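Local atomic coordinates of beta-N-acetylhexosaminidase (Akkermansia muciniphila, PDB entry 6JEB), a protein that hydrolyses terminal non-reducing N-acetylglucosamine and N-acetylgalactosamine residues from beta-linked glycans, N-glycans and chitobiose among them, as a family 20 glycoside hydrolase. Residues K21-L26 and L41-Q46; Y4-E9 and L65-D70; M116-F121 and Q446-R451. All coordinates share one frame; numbering follows the deposited sequence.

Contact 1. Residues K21-L26 and L41-Q46; sequences KTLQLL and LTVTPQ
Thr22, Leu23 and Leu26 meet Val43 and the Pro45-Gln46 turn at the end of strand 39-44. They belong to the small mixed beta-sheet of the N-terminal family 20 domain 2. The touching parts, 22-26 and 43-46, run about 90° apart and are not paired directly; strand 47-52 lies between strands 25-30 and 39-44 in the sheet.

Leu23 and Val43 are buried. CD2 of Leu23 sits 4.1 Å from CG1 of Val43 and equally far from its CG2, so one methyl meets both branches. Leu23 also packs on Leu68 and Leu72 of helix 55-73.

Two methyl groups rest on backbone carbonyls. CD1 of Leu26 lies 3.5 Å from Gln46 O and also touches Gln46 CB. CG2 of Thr22 lies 3.5 Å from Pro45 O.

The polar bonds shape each segment separately. Thr22 and Thr44 both form ST turns. With OG1 anti to its backbone N (chi1 178°), Thr22 accepts from Gln24 N at 3.2 Å. Thr44 OG1 accepts from Gln46 N and also bonds to Gly47 O.

One water joins the segments: it accepts from Lys21 N at 2.8 Å and donates to Pro45 O at 2.7 Å.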
loop_
_atom_site.group_PDB
_atom_site.type_symbol
_atom_site.label_atom_id
_atom_site.label_comp_id
_atom_site.label_asym_id
_atom_site.label_seq_id
_atom_site.Cartn_x
_atom_site.Cartn_y
_atom_site.Cartn_z
ATOM N N LYS A 21 -3.955 18.509 -32.156
ATOM C CA LYS A 21 -2.627 19.018 -31.845
ATOM C C LYS A 21 -2.644 19.954 -30.649
ATOM O O LYS A 21 -1.623 20.581 -30.338
ATOM C CB LYS A 21 -1.996 19.690 -33.066
ATOM C CG LYS A 21 -1.591 18.694 -34.134
ATOM C CD LYS A 21 -1.011 19.373 -35.357
ATOM C CE LYS A 21 -0.672 18.338 -36.416
ATOM N NZ LYS A 21 -0.119 18.952 -37.648
ATOM N N THR A 22 -3.782 20.059 -29.973
ATOM C CA THR A 22 -3.895 20.808 -28.738
ATOM C C THR A 22 -4.771 20.015 -27.786
ATOM O O THR A 22 -5.668 19.279 -28.210
ATOM C CB THR A 22 -4.491 22.207 -28.965
ATOM O OG1 THR A 22 -4.610 22.878 -27.706
ATOM C CG2 THR A 22 -5.867 22.123 -29.622
ATOM N N LEU A 23 -4.475 20.145 -26.496
ATOM C CA LEU A 23 -5.272 19.543 -25.436
ATOM C C LEU A 23 -5.750 20.596 -24.446
ATOM O O LEU A 23 -6.028 20.279 -23.285
ATOM C CB LEU A 23 -4.502 18.412 -24.748
ATOM C CG LEU A 23 -4.464 17.112 -25.554
ATOM C CD1 LEU A 23 -3.339 16.197 -25.083
ATOM C CD2 LEU A 23 -5.819 16.400 -25.484
ATOM N N GLN A 24 -5.838 21.847 -24.894
ATOM C CA GLN A 24 -6.410 22.910 -24.086
ATOM C C GLN A 24 -7.780 22.489 -23.585
ATOM O O GLN A 24 -8.607 21.986 -24.345
ATOM C CB GLN A 24 -6.540 24.175 -24.940
ATOM C CG GLN A 24 -7.350 25.283 -24.293
ATOM C CD GLN A 24 -7.628 26.441 -25.245
ATOM O OE1 GLN A 24 -6.874 26.674 -26.191
ATOM N NE2 GLN A 24 -8.717 27.169 -24.997
ATOM N N LEU A 25 -8.013 22.680 -22.298
ATOM C CA LEU A 25 -9.274 22.269 -21.698
ATOM C C LEU A 25 -10.333 23.321 -22.025
ATOM O O LEU A 25 -10.251 24.463 -21.559
ATOM C CB LEU A 25 -9.070 22.091 -20.199
ATOM C CG LEU A 25 -10.118 21.304 -19.432
ATOM C CD1 LEU A 25 -10.387 19.939 -20.080
ATOM C CD2 LEU A 25 -9.693 21.154 -17.967
ATOM N N LEU A 26 -11.326 22.939 -22.837
ATOM C CA LEU A 26 -12.372 23.850 -23.290
ATOM C C LEU A 26 -13.573 23.878 -22.358
ATOM O O LEU A 26 -14.289 24.890 -22.303
ATOM C CB LEU A 26 -12.861 23.435 -24.681
ATOM C CG LEU A 26 -11.810 23.422 -25.788
ATOM C CD1 LEU A 26 -12.407 22.859 -27.073
ATOM C CD2 LEU A 26 -11.281 24.832 -26.000
ATOM N N LEU A 41 -13.962 12.158 -21.069
ATOM C CA LEU A 41 -13.016 13.114 -21.629
ATOM C C LEU A 41 -13.095 13.009 -23.139
ATOM O O LEU A 41 -12.850 11.937 -23.700
ATOM C CB LEU A 41 -11.603 12.815 -21.132
ATOM C CG LEU A 41 -10.497 13.750 -21.621
ATOM C CD1 LEU A 41 -10.713 15.178 -21.133
ATOM C CD2 LEU A 41 -9.148 13.233 -21.156
ATOM N N THR A 42 -13.455 14.109 -23.794
ATOM C CA THR A 42 -13.608 14.143 -25.244
ATOM C C THR A 42 -12.486 14.985 -25.833
ATOM O O THR A 42 -12.319 16.156 -25.467
ATOM C CB THR A 42 -14.979 14.699 -25.630
ATOM O OG1 THR A 42 -15.993 13.896 -25.010
ATOM C CG2 THR A 42 -15.168 14.666 -27.150
ATOM N N VAL A 43 -11.717 14.386 -26.734
ATOM C CA VAL A 43 -10.597 15.040 -27.399
ATOM C C VAL A 43 -11.065 15.449 -28.790
ATOM O O VAL A 43 -11.483 14.595 -29.583
ATOM C CB VAL A 43 -9.385 14.097 -27.470
ATOM C CG1 VAL A 43 -8.245 14.721 -28.281
ATOM C CG2 VAL A 43 -8.918 13.729 -26.058
ATOM N N THR A 44 -11.032 16.748 -29.079
ATOM C CA THR A 44 -11.432 17.308 -30.363
ATOM C C THR A 44 -10.273 18.110 -30.949
ATOM O O THR A 44 -9.328 18.448 -30.230
ATOM C CB THR A 44 -12.656 18.235 -30.219
ATOM O OG1 THR A 44 -12.237 19.525 -29.749
ATOM C CG2 THR A 44 -13.704 17.639 -29.275
ATOM N N PRO A 45 -10.313 18.449 -32.244
ATOM C CA PRO A 45 -9.216 19.257 -32.804
ATOM C C PRO A 45 -9.079 20.625 -32.162
ATOM O O PRO A 45 -8.013 21.248 -32.275
ATOM C CB PRO A 45 -9.582 19.373 -34.290
ATOM C CG PRO A 45 -10.455 18.179 -34.555
ATOM C CD PRO A 45 -11.257 18.017 -33.294
ATOM N N GLN A 46 -10.122 21.121 -31.507
ATOM C CA GLN A 46 -10.090 22.429 -30.872
ATOM C C GLN A 46 -9.644 22.368 -29.418
ATOM O O GLN A 46 -9.378 23.419 -28.825
ATOM C CB GLN A 46 -11.475 23.083 -30.943
ATOM C CG GLN A 46 -11.985 23.343 -32.364
ATOM C CD GLN A 46 -12.525 22.097 -33.058
ATOM O OE1 GLN A 46 -13.073 21.199 -32.420
ATOM N NE2 GLN A 46 -12.374 22.045 -34.378
HETATM O O HOH W 1 -5.585 20.529 -33.304
#

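Contact 2. Residues Y4-E9 and L65-D70; sequences YSIIPE and LRQLRD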
loop_
_atom_site.group_PDB
_atom_site.type_symbol
_atom_site.label_atom_id
_atom_site.label_comp_id
_atom_site.label_asym_id
_atom_site.label_seq_id
_atom_site.Cartn_x
_atom_site.Cartn_y
_atom_site.Cartn_z
ATOM N N TYR A 4 -4.176 5.828 -27.987
ATOM C CA TYR A 4 -3.666 6.472 -26.788
ATOM C C TYR A 4 -2.805 5.490 -26.000
ATOM O O TYR A 4 -2.898 4.269 -26.162
ATOM C CB TYR A 4 -4.816 6.924 -25.888
ATOM C CG TYR A 4 -5.765 7.923 -26.511
ATOM C CD1 TYR A 4 -5.302 8.923 -27.366
ATOM C CD2 TYR A 4 -7.127 7.877 -26.232
ATOM C CE1 TYR A 4 -6.170 9.842 -27.921
ATOM C CE2 TYR A 4 -8.002 8.791 -26.786
ATOM C CZ TYR A 4 -7.521 9.771 -27.630
ATOM O OH TYR A 4 -8.398 10.678 -28.186
ATOM N N SER A 5 -1.965 6.043 -25.128
ATOM C CA SER A 5 -1.153 5.230 -24.235
ATOM C C SER A 5 -1.434 5.592 -22.786
ATOM O O SER A 5 -0.540 6.043 -22.064
ATOM C CB SER A 5 0.330 5.395 -24.558
ATOM O OG SER A 5 0.603 4.819 -25.820
ATOM N N ILE A 6 -2.671 5.391 -22.354
ATOM C CA ILE A 6 -3.106 5.727 -21.006
ATOM C C ILE A 6 -3.012 4.475 -20.149
ATOM O O ILE A 6 -3.573 3.426 -20.501
ATOM C CB ILE A 6 -4.550 6.259 -21.016
ATOM C CG1 ILE A 6 -4.672 7.511 -21.894
ATOM C CG2 ILE A 6 -5.034 6.510 -19.585
ATOM C CD1 ILE A 6 -6.085 7.732 -22.405
ATOM N N ILE A 7 -2.308 4.581 -19.026
ATOM C CA ILE A 7 -2.273 3.540 -18.006
ATOM C C ILE A 7 -2.826 4.152 -16.727
ATOM O O ILE A 7 -2.304 5.165 -16.251
ATOM C CB ILE A 7 -0.858 2.986 -17.756
ATOM C CG1 ILE A 7 -0.274 2.403 -19.045
ATOM C CG2 ILE A 7 -0.896 1.925 -16.644
ATOM C CD1 ILE A 7 1.228 2.106 -18.963
ATOM N N PRO A 8 -3.861 3.569 -16.112
ATOM C CA PRO A 8 -4.544 2.336 -16.536
ATOM C C PRO A 8 -5.425 2.500 -17.771
ATOM O O PRO A 8 -5.927 3.593 -18.053
ATOM C CB PRO A 8 -5.404 1.967 -15.321
ATOM C CG PRO A 8 -5.463 3.184 -14.478
ATOM C CD PRO A 8 -4.334 4.076 -14.811
ATOM N N GLU A 9 -5.599 1.408 -18.501
ATOM C CA GLU A 9 -6.446 1.432 -19.688
ATOM C C GLU A 9 -7.849 1.901 -19.315
ATOM O O GLU A 9 -8.454 1.348 -18.386
ATOM C CB GLU A 9 -6.529 0.035 -20.303
ATOM C CG GLU A 9 -7.289 -0.015 -21.633
ATOM C CD GLU A 9 -6.597 0.772 -22.741
ATOM O OE1 GLU A 9 -5.381 1.047 -22.630
ATOM O OE2 GLU A 9 -7.276 1.124 -23.732
ATOM N N LEU A 65 -5.844 13.332 -18.727
ATOM C CA LEU A 65 -5.440 14.476 -19.540
ATOM C C LEU A 65 -3.937 14.721 -19.435
ATOM O O LEU A 65 -3.285 15.064 -20.429
ATOM C CB LEU A 65 -6.230 15.713 -19.113
ATOM C CG LEU A 65 -6.079 16.984 -19.944
ATOM C CD1 LEU A 65 -6.451 16.705 -21.388
ATOM C CD2 LEU A 65 -6.945 18.099 -19.357
ATOM N N ARG A 66 -3.374 14.539 -18.239
ATOM C CA ARG A 66 -1.937 14.699 -18.048
ATOM C C ARG A 66 -1.163 13.704 -18.907
ATOM O O ARG A 66 -0.172 14.063 -19.556
ATOM C CB ARG A 66 -1.631 14.518 -16.557
ATOM C CG ARG A 66 -0.198 14.702 -16.128
ATOM C CD ARG A 66 -0.105 14.856 -14.593
ATOM N NE ARG A 66 -0.769 13.759 -13.891
ATOM C CZ ARG A 66 -1.260 13.829 -12.655
ATOM N NH1 ARG A 66 -1.172 14.954 -11.946
ATOM N NH2 ARG A 66 -1.833 12.765 -12.119
ATOM N N GLN A 67 -1.602 12.437 -18.919
ATOM C CA GLN A 67 -0.920 11.436 -19.734
ATOM C C GLN A 67 -1.070 11.745 -21.218
ATOM O O GLN A 67 -0.121 11.563 -21.993
ATOM C CB GLN A 67 -1.428 10.030 -19.410
ATOM C CG GLN A 67 -1.052 9.579 -18.008
ATOM C CD GLN A 67 -1.118 8.073 -17.834
ATOM O OE1 GLN A 67 -1.505 7.346 -18.752
ATOM N NE2 GLN A 67 -0.727 7.592 -16.658
ATOM N N LEU A 68 -2.250 12.216 -21.634
ATOM C CA LEU A 68 -2.438 12.591 -23.034
ATOM C C LEU A 68 -1.560 13.777 -23.408
ATOM O O LEU A 68 -1.045 13.841 -24.532
ATOM C CB LEU A 68 -3.908 12.898 -23.310
ATOM C CG LEU A 68 -4.846 11.694 -23.295
ATOM C CD1 LEU A 68 -6.269 12.178 -23.476
ATOM C CD2 LEU A 68 -4.461 10.694 -24.382
ATOM N N ARG A 69 -1.380 14.727 -22.483
ATOM C CA ARG A 69 -0.476 15.842 -22.751
ATOM C C ARG A 69 0.963 15.365 -22.887
ATOM O O ARG A 69 1.711 15.866 -23.740
ATOM C CB ARG A 69 -0.613 16.910 -21.668
ATOM C CG ARG A 69 -1.925 17.650 -21.769
ATOM C CD ARG A 69 -2.173 18.617 -20.639
ATOM N NE ARG A 69 -3.342 19.431 -20.964
ATOM C CZ ARG A 69 -4.076 20.097 -20.083
ATOM N NH1 ARG A 69 -3.780 20.052 -18.789
ATOM N NH2 ARG A 69 -5.114 20.805 -20.508
ATOM N N ASP A 70 1.372 14.403 -22.055
ATOM C CA ASP A 70 2.707 13.835 -22.200
ATOM C C ASP A 70 2.853 13.117 -23.537
ATOM O O ASP A 70 3.893 13.222 -24.200
ATOM C CB ASP A 70 3.024 12.906 -21.026
ATOM C CG ASP A 70 3.171 13.657 -19.704
ATOM O OD1 ASP A 70 3.363 14.893 -19.726
ATOM O OD2 ASP A 70 3.101 13.008 -18.638
#
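The Tyr4 ring carries Leu68 CD2 over one face. This methyl stands 3.5 Å above the ring plane, displaced toward the rim, and is nearest to Tyr4 CD1 at 3.6 Å. It is a CH-pi contact, with CD2 26° off the normal. The same methyl touches Ile6 CD1 at 3.9 Å, so it meets both the ring and the isoleucine. Tyr4 OH bonds to Pro80 O at the ring's rim.

The second flat group is the amide of Gln67. Its side chain stretches out to bring the amide to the backbone of Ile7. OE1 accepts from Ile7 N at 2.9 Å, in the carbonyl plane and on a lone pair. NE2 donates to Ile7 O at 2.9 Å, but the bond is bent to 134° and its acceptor tilted 29° out of the amide plane. NE2 also makes a weak hydrogen bond to Tyr118 O. Two bonds to Ile7 fix the amide rotation and satisfy buried backbone atoms of a loop without regular secondary structure, with a cis peptide bond before Pro8.

The contact joins the N-terminal loop to helix 55-73. Strands 39-44 and 79-86 pack against Tyr4 and Leu68, while helix 434-452 covers Ser5 and Ile7.

Contact 3. Residues M116-F121 and Q446-R451; sequences MAYYKF and QFILKR
Tyr118 projects from the end of helix 106-118 into a hollow on helix 434-452 lined by Phe447, Ile448 and Arg451. Its CG, anti to the backbone N (chi1 -170°), starts the ring toward that helix. Ile448 CD1 lies 3.6 Å from Tyr118 CE2 and Arg451 CD 3.5 Å from Tyr118 CE1, both on the same side of the ring. Ile448 and Tyr118 lie alongside each other, pointing opposite ways. The planes of the Arg451 guanidinium and the Tyr118 ring are 31° apart. Farther along, Tyr118 OH comes within 3.5 Å of Phe447 CB, the side chains crossing at about a right angle.

Ile448 is the answering bump. It meets Tyr119 tip to tip, with CG1 and CD1 each 3.5 Å from Tyr119 OH. Tyr118 CD2 lies over one face of the Tyr119 ring, so the tyrosines also pack together. The helix stops just here in a Schellman motif, with Lys120 at positive phi.

The contact is mostly apolar, but its polar ends have partners. Tyr119 OH bonds to His444. Tyr118 OH and Arg451 NH2 both bind Asp70 of helix 55-73. This carboxylate probably stays charged and would anchor both side chains where the catalytic barrel meets the smaller domain.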
loop_
_atom_site.group_PDB
_atom_site.type_symbol
_atom_site.label_atom_id
_atom_site.label_comp_id
_atom_site.label_asym_id
_atom_site.label_seq_id
_atom_site.Cartn_x
_atom_site.Cartn_y
_atom_site.Cartn_z
ATOM N N MET A 116 2.602 7.709 -8.027
ATOM C CA MET A 116 1.438 6.829 -7.898
ATOM C C MET A 116 0.151 7.529 -8.340
ATOM O O MET A 116 -0.735 6.898 -8.936
ATOM C CB MET A 116 1.322 6.253 -6.483
ATOM C CG MET A 116 0.853 7.241 -5.431
ATOM S SD MET A 116 1.109 6.609 -3.757
ATOM C CE MET A 116 -0.213 5.396 -3.654
ATOM N N ALA A 117 0.035 8.835 -8.080
ATOM C CA ALA A 117 -1.138 9.570 -8.544
ATOM C C ALA A 117 -1.212 9.581 -10.065
ATOM O O ALA A 117 -2.306 9.563 -10.640
ATOM C CB ALA A 117 -1.111 11.004 -8.012
ATOM N N TYR A 118 -0.058 9.603 -10.732
ATOM C CA TYR A 118 -0.031 9.592 -12.190
ATOM C C TYR A 118 -0.727 8.359 -12.749
ATOM O O TYR A 118 -1.314 8.423 -13.842
ATOM C CB TYR A 118 1.429 9.642 -12.643
ATOM C CG TYR A 118 1.675 9.868 -14.116
ATOM C CD1 TYR A 118 1.617 11.146 -14.661
ATOM C CD2 TYR A 118 2.032 8.815 -14.950
ATOM C CE1 TYR A 118 1.875 11.366 -16.007
ATOM C CE2 TYR A 118 2.300 9.021 -16.295
ATOM C CZ TYR A 118 2.206 10.297 -16.821
ATOM O OH TYR A 118 2.474 10.514 -18.153
ATOM N N TYR A 119 -0.698 7.246 -11.999
ATOM C CA TYR A 119 -1.317 5.979 -12.379
ATOM C C TYR A 119 -2.645 5.716 -11.659
ATOM O O TYR A 119 -3.138 4.581 -11.677
ATOM C CB TYR A 119 -0.319 4.829 -12.179
ATOM C CG TYR A 119 0.829 4.970 -13.147
ATOM C CD1 TYR A 119 0.646 4.685 -14.496
ATOM C CD2 TYR A 119 2.082 5.431 -12.733
ATOM C CE1 TYR A 119 1.665 4.840 -15.406
ATOM C CE2 TYR A 119 3.117 5.594 -13.648
ATOM C CZ TYR A 119 2.899 5.296 -14.985
ATOM O OH TYR A 119 3.905 5.469 -15.904
ATOM N N LYS A 120 -3.238 6.743 -11.044
ATOM C CA LYS A 120 -4.565 6.677 -10.426
ATOM C C LYS A 120 -4.629 5.771 -9.197
ATOM O O LYS A 120 -5.712 5.293 -8.839
ATOM C CB LYS A 120 -5.682 6.332 -11.425
ATOM C CG LYS A 120 -5.810 7.310 -12.577
ATOM C CD LYS A 120 -7.040 6.984 -13.416
ATOM C CE LYS A 120 -7.218 7.935 -14.600
ATOM N NZ LYS A 120 -6.276 7.624 -15.717
ATOM N N PHE A 121 -3.512 5.530 -8.507
ATOM C CA PHE A 121 -3.621 4.944 -7.178
ATOM C C PHE A 121 -4.354 5.922 -6.270
ATOM O O PHE A 121 -4.231 7.138 -6.418
ATOM C CB PHE A 121 -2.233 4.662 -6.596
ATOM C CG PHE A 121 -1.581 3.426 -7.158
ATOM C CD1 PHE A 121 -1.868 2.179 -6.621
ATOM C CD2 PHE A 121 -0.690 3.509 -8.221
ATOM C CE1 PHE A 121 -1.283 1.030 -7.130
ATOM C CE2 PHE A 121 -0.104 2.363 -8.744
ATOM C CZ PHE A 121 -0.402 1.121 -8.193
ATOM N N GLN A 446 9.364 7.485 -21.864
ATOM C CA GLN A 446 9.601 8.893 -22.169
ATOM C C GLN A 446 8.718 9.806 -21.328
ATOM O O GLN A 446 9.159 10.880 -20.897
ATOM C CB GLN A 446 9.383 9.165 -23.659
ATOM C CG GLN A 446 10.461 8.595 -24.566
ATOM C CD GLN A 446 11.859 9.025 -24.167
ATOM O OE1 GLN A 446 12.103 10.193 -23.864
ATOM N NE2 GLN A 446 12.790 8.076 -24.164
ATOM N N PHE A 447 7.460 9.406 -21.088
ATOM C CA PHE A 447 6.573 10.243 -20.278
ATOM C C PHE A 447 7.170 10.471 -18.897
ATOM O O PHE A 447 7.210 11.604 -18.397
ATOM C CB PHE A 447 5.193 9.600 -20.097
ATOM C CG PHE A 447 4.430 9.323 -21.370
ATOM C CD1 PHE A 447 4.864 9.764 -22.610
ATOM C CD2 PHE A 447 3.239 8.614 -21.298
ATOM C CE1 PHE A 447 4.129 9.479 -23.757
ATOM C CE2 PHE A 447 2.496 8.331 -22.436
ATOM C CZ PHE A 447 2.943 8.765 -23.670
ATOM N N ILE A 448 7.625 9.391 -18.255
ATOM C CA ILE A 448 8.122 9.483 -16.886
ATOM C C ILE A 448 9.494 10.159 -16.857
ATOM O O ILE A 448 9.818 10.894 -15.915
ATOM C CB ILE A 448 8.103 8.084 -16.233
ATOM C CG1 ILE A 448 6.657 7.555 -16.129
ATOM C CG2 ILE A 448 8.777 8.105 -14.862
ATOM C CD1 ILE A 448 5.733 8.397 -15.263
ATOM N N LEU A 449 10.315 9.944 -17.885
ATOM C CA LEU A 449 11.576 10.676 -17.978
ATOM C C LEU A 449 11.325 12.176 -18.061
ATOM O O LEU A 449 11.987 12.970 -17.381
ATOM C CB LEU A 449 12.360 10.208 -19.204
ATOM C CG LEU A 449 13.245 8.980 -19.025
ATOM C CD1 LEU A 449 13.723 8.488 -20.384
ATOM C CD2 LEU A 449 14.435 9.295 -18.107
ATOM N N LYS A 450 10.369 12.579 -18.902
ATOM C CA LYS A 450 10.063 13.996 -19.076
ATOM C C LYS A 450 9.483 14.592 -17.800
ATOM O O LYS A 450 9.929 15.648 -17.335
ATOM C CB LYS A 450 9.076 14.156 -20.235
ATOM C CG LYS A 450 8.524 15.567 -20.432
ATOM C CD LYS A 450 7.277 15.541 -21.313
ATOM C CE LYS A 450 6.888 16.923 -21.827
ATOM N NZ LYS A 450 6.481 17.862 -20.742
ATOM N N ARG A 451 8.502 13.913 -17.206
ATOM C CA ARG A 451 7.741 14.525 -16.125
ATOM C C ARG A 451 8.457 14.406 -14.788
ATOM O O ARG A 451 8.400 15.329 -13.966
ATOM C CB ARG A 451 6.352 13.892 -16.043
ATOM C CG ARG A 451 5.513 14.385 -14.879
ATOM C CD ARG A 451 4.066 13.960 -15.029
ATOM N NE ARG A 451 3.456 14.560 -16.210
ATOM C CZ ARG A 451 2.934 15.780 -16.235
ATOM N NH1 ARG A 451 2.935 16.525 -15.134
ATOM N NH2 ARG A 451 2.405 16.255 -17.360
#

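From the N terminus, the loop 4-9 comes first. Segments 21-26 and 41-46 then close contact 1 around a short excursion of 14 residues. Helix 55-73 returns to the loop and closes contact 2, so the smaller loop of contact 1 falls within the larger one. The two touch: Arg69 bonds to Leu23 O, and Val43 packs on Tyr4. Contact 3 opens later, in series with both, and closes over more than 300 residues, most of them in the catalytic domain. It touches contact 2 through helix 55-73, but its nearest atoms are about 8 Å from contact 1. Helix 55-73 thus links the small sheet to helices 106-118 and 434-452.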